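Local coordinates for Csc2 (Thermofilum pendens, PDB 4TXD), which probably binds CRISPR RNA as the Cas7-family backbone subunit of a type I-D interference complex and carries a zinc ion, at residues 167-172 with 345-350; 38-43 with 249-254. All blocks are in the same frame, centred on the assembly; numbering follows the deposited sequence.

In the fold
From the N terminus, the loop 38-43 comes first, ahead of strand 52-61 of the antiparallel sheet. The zinc-binding segment 167-172 follows, then 249-254, where strand 240-247 gives way to helix 252-263, and last 345-350 on the long C-terminal helix 343-365. Contact 2 closes a loop of 205 residues by bringing 249-254 back to 38-43; contact 1 closes one of 172 residues by laying 345-350 against 167-172. The two loops cross rather than nest. The centres of the two contacts lie about 11 Å apart, and the contacts meet directly: Ser350 probably hydrogen-bonds to Thr251 and Glu254. Helix 343-365 thus ties the zinc site to the start of helix 252-263 and the N-terminal loop.

Contact 1 of 2, residues 167-172 with 345-350; sequences FCPHCT and KDLWRS. With ZN (zinc ion), chain B.
The indole of Trp348 takes the ring of Pro169 on one face and meets Phe167 at its edge. Pro169 CD stands 3.7 Å from the centroid of the six-membered ring of Trp348, only 4° off the ring normal, a nearly centred CH-pi contact in which the two side chains cross at about a right angle. At the edge, Phe167 CD1 lies in the indole plane; the closest pair is Phe167 CE1 to Trp348 CZ3, at 3.9 Å. Trp348 CH2 reaches farthest toward the metal, coming within 3.5 Å of Cys168 CB. The rest of the Pro169 ring rests on Leu347, with Pro169 CG 3.6 Å from Leu347 CG; CG of Leu347 is anti to its own nitrogen (chi1 180°), which sends the branch toward the proline. With Trp348 cut back to an alanine, the Pro169 ring would probably lose its aromatic partner, and a gap is likely beside Phe167 and Cys168 CB. Leu124 and Val128 of helix 118-134 and Leu109 of helix 94-115 also pack on the indole. No hydrogen bond joins the two segments, so the contact is apolar packing beside a zinc site. Cys168 SG binds the metal at 2.2 Å and Cys171 SG at 2.4 Å, and Cys146 and Asp165 complete the site. Cys168 is also the N-cap of helix 169-174, its sulfur accepting a weak bond from Cys171 N (3.6 Å). The arrangement is a CxxC pair at the start of a short helix, giving two of the four ligands of a Cys3Asp zinc site and set against helix 343-365 by Pro169, Cys168 CB and Phe167.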
loop_
_atom_site.group_PDB
_atom_site.type_symbol
_atom_site.label_atom_id
_atom_site.label_comp_id
_atom_site.label_asym_id
_atom_site.label_seq_id
_atom_site.Cartn_x
_atom_site.Cartn_y
_atom_site.Cartn_z
ATOM N N PHE A 167 -13.325 9.645 2.259
ATOM C CA PHE A 167 -14.065 8.569 2.864
ATOM C C PHE A 167 -13.975 7.212 2.170
ATOM O O PHE A 167 -14.416 6.260 2.690
ATOM C CB PHE A 167 -15.515 8.960 3.094
ATOM C CG PHE A 167 -16.293 9.168 1.845
ATOM C CD1 PHE A 167 -16.857 8.117 1.206
ATOM C CD2 PHE A 167 -16.444 10.397 1.313
ATOM C CE1 PHE A 167 -17.571 8.295 0.063
ATOM C CE2 PHE A 167 -17.155 10.589 0.165
ATOM C CZ PHE A 167 -17.720 9.530 -0.469
ATOM N N CYS A 168 -13.389 7.175 0.994
ATOM C CA CYS A 168 -13.216 5.936 0.289
ATOM C C CYS A 168 -12.096 5.100 0.874
ATOM O O CYS A 168 -11.305 5.563 1.619
ATOM C CB CYS A 168 -13.023 6.182 -1.189
ATOM S SG CYS A 168 -11.340 6.469 -1.702
ATOM N N PRO A 169 -12.148 3.756 0.487
ATOM C CA PRO A 169 -11.115 2.924 1.091
ATOM C C PRO A 169 -9.668 3.387 0.900
ATOM O O PRO A 169 -8.909 3.224 1.778
ATOM C CB PRO A 169 -11.320 1.576 0.426
ATOM C CG PRO A 169 -12.769 1.487 0.198
ATOM C CD PRO A 169 -13.059 2.813 -0.337
ATOM N N HIS A 170 -9.314 3.945 -0.226
ATOM C CA HIS A 170 -7.941 4.340 -0.391
ATOM C C HIS A 170 -7.613 5.538 0.479
ATOM O O HIS A 170 -6.574 5.601 1.022
ATOM C CB HIS A 170 -7.528 4.500 -1.853
ATOM C CG HIS A 170 -7.558 5.893 -2.352
ATOM N ND1 HIS A 170 -6.583 6.807 -2.056
ATOM C CD2 HIS A 170 -8.451 6.536 -3.125
ATOM C CE1 HIS A 170 -6.868 7.952 -2.628
ATOM N NE2 HIS A 170 -8.003 7.817 -3.277
ATOM N N CYS A 171 -8.552 6.442 0.638
ATOM C CA CYS A 171 -8.352 7.563 1.534
ATOM C C CYS A 171 -8.221 7.147 2.978
ATOM O O CYS A 171 -7.348 7.578 3.641
ATOM C CB CYS A 171 -9.466 8.581 1.401
ATOM S SG CYS A 171 -9.438 9.582 -0.072
ATOM N N THR A 172 -9.106 6.295 3.437
ATOM C CA THR A 172 -9.128 5.933 4.826
ATOM C C THR A 172 -8.004 5.008 5.220
ATOM O O THR A 172 -7.547 5.027 6.316
ATOM C CB THR A 172 -10.485 5.361 5.251
ATOM O OG1 THR A 172 -10.745 4.171 4.548
ATOM C CG2 THR A 172 -11.560 6.339 4.966
ATOM N N LYS A 345 -17.402 -4.905 -1.405
ATOM C CA LYS A 345 -18.588 -4.393 -0.742
ATOM C C LYS A 345 -18.292 -4.246 0.747
ATOM O O LYS A 345 -18.605 -3.226 1.362
ATOM C CB LYS A 345 -19.792 -5.315 -0.970
ATOM C CG LYS A 345 -21.123 -4.728 -0.492
ATOM C CD LYS A 345 -22.255 -5.748 -0.660
ATOM C CE LYS A 345 -23.598 -5.197 -0.181
ATOM N NZ LYS A 345 -24.714 -6.187 -0.331
ATOM N N ASP A 346 -17.674 -5.266 1.323
ATOM C CA ASP A 346 -17.342 -5.216 2.731
ATOM C C ASP A 346 -16.247 -4.181 2.982
ATOM O O ASP A 346 -16.205 -3.564 4.046
ATOM C CB ASP A 346 -16.930 -6.588 3.221
ATOM C CG ASP A 346 -18.043 -7.598 3.067
ATOM O OD1 ASP A 346 -19.172 -7.293 3.501
ATOM O OD2 ASP A 346 -17.802 -8.675 2.489
ATOM N N LEU A 347 -15.393 -3.977 1.986
ATOM C CA LEU A 347 -14.362 -2.948 2.064
ATOM C C LEU A 347 -14.988 -1.555 2.162
ATOM O O LEU A 347 -14.570 -0.718 2.965
ATOM C CB LEU A 347 -13.438 -3.022 0.848
ATOM C CG LEU A 347 -12.307 -1.988 0.803
ATOM C CD1 LEU A 347 -11.294 -2.207 1.945
ATOM C CD2 LEU A 347 -11.631 -1.960 -0.590
ATOM N N TRP A 348 -15.972 -1.298 1.334
ATOM C CA TRP A 348 -16.674 -0.029 1.353
ATOM C C TRP A 348 -17.443 0.149 2.678
ATOM O O TRP A 348 -17.373 1.171 3.288
ATOM C CB TRP A 348 -17.593 0.097 0.156
ATOM C CG TRP A 348 -17.142 0.891 -0.985
ATOM C CD1 TRP A 348 -16.956 0.449 -2.228
ATOM C CD2 TRP A 348 -16.880 2.289 -1.027
ATOM N NE1 TRP A 348 -16.586 1.440 -3.044
ATOM C CE2 TRP A 348 -16.527 2.596 -2.334
ATOM C CE3 TRP A 348 -16.907 3.314 -0.085
ATOM C CZ2 TRP A 348 -16.214 3.862 -2.727
ATOM C CZ3 TRP A 348 -16.588 4.547 -0.477
ATOM C CH2 TRP A 348 -16.241 4.829 -1.776
ATOM N N ARG A 349 -18.136 -0.882 3.119
ATOM C CA ARG A 349 -18.778 -0.855 4.443
ATOM C C ARG A 349 -17.785 -0.477 5.542
ATOM O O ARG A 349 -18.090 0.328 6.424
ATOM C CB ARG A 349 -19.400 -2.213 4.795
ATOM C CG ARG A 349 -20.727 -2.546 4.103
ATOM C CD ARG A 349 -21.154 -3.996 4.396
ATOM N NE ARG A 349 -21.137 -4.285 5.825
ATOM C CZ ARG A 349 -20.360 -5.196 6.412
ATOM N NH1 ARG A 349 -19.537 -5.949 5.700
ATOM N NH2 ARG A 349 -20.415 -5.363 7.724
ATOM N N SER A 350 -16.597 -1.072 5.492
ATOM C CA SER A 350 -15.549 -0.795 6.474
ATOM C C SER A 350 -15.034 0.646 6.376
ATOM O O SER A 350 -14.715 1.280 7.390
ATOM C CB SER A 350 -14.389 -1.773 6.287
ATOM O OG SER A 350 -13.519 -1.753 7.396
HETATM ZN ZN ZN B . -11.062 8.643 -1.546
#

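Contact 2 of 2, residues 38-43 with 249-254; sequences RSIGDK and DLTEPE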
loop_
_atom_site.group_PDB
_atom_site.type_symbol
_atom_site.label_atom_id
_atom_site.label_comp_id
_atom_site.label_asym_id
_atom_site.label_seq_id
_atom_site.Cartn_x
_atom_site.Cartn_y
_atom_site.Cartn_z
ATOM N N ARG A 38 -9.507 -5.502 13.597
ATOM C CA ARG A 38 -10.574 -4.707 14.167
ATOM C C ARG A 38 -11.881 -5.085 13.530
ATOM O O ARG A 38 -11.898 -5.592 12.470
ATOM C CB ARG A 38 -10.313 -3.217 13.978
ATOM C CG ARG A 38 -8.894 -2.771 14.232
ATOM C CD ARG A 38 -8.511 -2.900 15.682
ATOM N NE ARG A 38 -9.372 -2.110 16.516
ATOM C CZ ARG A 38 -9.089 -0.892 16.941
ATOM N NH1 ARG A 38 -9.943 -0.260 17.704
ATOM N NH2 ARG A 38 -7.964 -0.308 16.627
ATOM N N SER A 39 -12.976 -4.816 14.208
ATOM C CA SER A 39 -14.305 -5.141 13.698
ATOM C C SER A 39 -15.002 -3.895 13.196
ATOM O O SER A 39 -14.939 -2.844 13.838
ATOM C CB SER A 39 -15.166 -5.798 14.782
ATOM O OG SER A 39 -14.458 -6.824 15.449
ATOM N N ILE A 40 -15.667 -4.013 12.051
ATOM C CA ILE A 40 -16.521 -2.940 11.558
ATOM C C ILE A 40 -17.566 -2.628 12.629
ATOM O O ILE A 40 -18.162 -3.537 13.206
ATOM C CB ILE A 40 -17.210 -3.315 10.230
ATOM C CG1 ILE A 40 -16.163 -3.658 9.162
ATOM C CG2 ILE A 40 -18.099 -2.182 9.743
ATOM C CD1 ILE A 40 -16.758 -4.216 7.864
ATOM N N GLY A 41 -17.750 -1.346 12.924
ATOM C CA GLY A 41 -18.777 -0.925 13.859
ATOM C C GLY A 41 -18.287 -0.751 15.282
ATOM O O GLY A 41 -19.016 -0.228 16.126
ATOM N N ASP A 42 -17.067 -1.205 15.561
ATOM C CA ASP A 42 -16.467 -1.002 16.876
ATOM C C ASP A 42 -16.449 0.482 17.218
ATOM O O ASP A 42 -15.990 1.306 16.425
ATOM C CB ASP A 42 -15.048 -1.574 16.927
ATOM C CG ASP A 42 -14.312 -1.205 18.214
ATOM O OD1 ASP A 42 -14.982 -0.999 19.252
ATOM O OD2 ASP A 42 -13.062 -1.124 18.190
ATOM N N LYS A 43 -16.956 0.814 18.401
ATOM C CA LYS A 43 -17.002 2.199 18.852
ATOM C C LYS A 43 -15.606 2.833 18.902
ATOM O O LYS A 43 -15.453 4.044 18.705
ATOM C CB LYS A 43 -17.668 2.286 20.233
ATOM N N ASP A 249 -4.327 -1.757 12.844
ATOM C CA ASP A 249 -5.705 -1.330 13.098
ATOM C C ASP A 249 -6.622 -1.473 11.891
ATOM O O ASP A 249 -7.541 -0.676 11.699
ATOM C CB ASP A 249 -5.716 0.118 13.600
ATOM C CG ASP A 249 -5.011 0.263 14.926
ATOM O OD1 ASP A 249 -5.102 -0.682 15.737
ATOM O OD2 ASP A 249 -4.354 1.300 15.155
ATOM N N LEU A 250 -6.372 -2.499 11.080
ATOM C CA LEU A 250 -7.234 -2.793 9.950
ATOM C C LEU A 250 -8.315 -3.795 10.327
ATOM O O LEU A 250 -8.116 -4.640 11.200
ATOM C CB LEU A 250 -6.430 -3.360 8.766
ATOM C CG LEU A 250 -5.323 -2.497 8.162
ATOM C CD1 LEU A 250 -4.797 -3.169 6.914
ATOM C CD2 LEU A 250 -5.851 -1.102 7.839
ATOM N N THR A 251 -9.452 -3.686 9.654
ATOM C CA THR A 251 -10.458 -4.749 9.652
ATOM C C THR A 251 -10.077 -5.833 8.649
ATOM O O THR A 251 -9.187 -5.630 7.826
ATOM C CB THR A 251 -11.833 -4.217 9.276
ATOM O OG1 THR A 251 -11.776 -3.714 7.941
ATOM C CG2 THR A 251 -12.262 -3.080 10.227
ATOM N N GLU A 252 -10.783 -6.943 8.686
ATOM C CA GLU A 252 -10.593 -8.020 7.764
ATOM C C GLU A 252 -10.639 -7.608 6.309
ATOM O O GLU A 252 -9.717 -7.871 5.609
ATOM C CB GLU A 252 -11.552 -9.172 8.062
ATOM C CG GLU A 252 -11.562 -10.273 7.037
ATOM C CD GLU A 252 -12.178 -11.565 7.547
ATOM O OE1 GLU A 252 -12.389 -11.738 8.744
ATOM O OE2 GLU A 252 -12.418 -12.430 6.727
ATOM N N PRO A 253 -11.679 -6.950 5.845
ATOM C CA PRO A 253 -11.664 -6.612 4.418
ATOM C C PRO A 253 -10.626 -5.556 4.024
ATOM O O PRO A 253 -10.187 -5.517 2.868
ATOM C CB PRO A 253 -13.081 -6.083 4.156
ATOM C CG PRO A 253 -13.611 -5.706 5.477
ATOM C CD PRO A 253 -12.960 -6.594 6.486
ATOM N N GLU A 254 -10.257 -4.693 4.960
ATOM C CA GLU A 254 -9.217 -3.709 4.687
ATOM C C GLU A 254 -7.872 -4.425 4.491
ATOM O O GLU A 254 -7.132 -4.143 3.535
ATOM C CB GLU A 254 -9.155 -2.688 5.820
ATOM C CG GLU A 254 -10.384 -1.777 5.847
ATOM C CD GLU A 254 -10.472 -0.919 7.104
ATOM O OE1 GLU A 254 -9.610 -1.039 8.000
ATOM O OE2 GLU A 254 -11.425 -0.124 7.188
HETATM O O HOH W 1 -12.603 -7.345 10.772
#
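Arg38 holds two carboxylates at once, one from its own loop and one from across the contact, in a salt-bridge network with Asp42 and Asp249 beside the capping box that starts helix 252-263. In the box, Thr251 is the N-cap; its OG1 takes a weak bond from Glu254 N, while Thr251 N gives a straighter one to Glu254 OE1, met from above the carboxylate plane. Ser350 is the outside partner of Thr251 OG1, and Arg196 and Arg45 pair with the Glu254 carboxylate. Across the contact, Arg38 N donates to Leu250 O at 2.9 Å, and Thr251 CA approaches Arg38 O at 3.3 Å as a CA-H...O contact. Ile40 sets CD1 4.2 Å from Pro253 CG. Arg38 CG lies against Asp249 C, and bends at chi2 (-67°) and chi3 (-59°) then turn the guanidinium toward the two carboxylates; its NH2 also bonds to Phe47 O. Arg38 NH1 makes a salt bridge to Asp42 OD2 within the guanidinium plane, across the type II turn from Ser39 to Asp42. Asp249 OD1, which also accepts from Lys49 N, forms the second salt bridge through a weak, bent hydrogen bond from Arg38 NH2 at 3.0 Å, with the carboxylate plane turned 79° from that of the guanidinium.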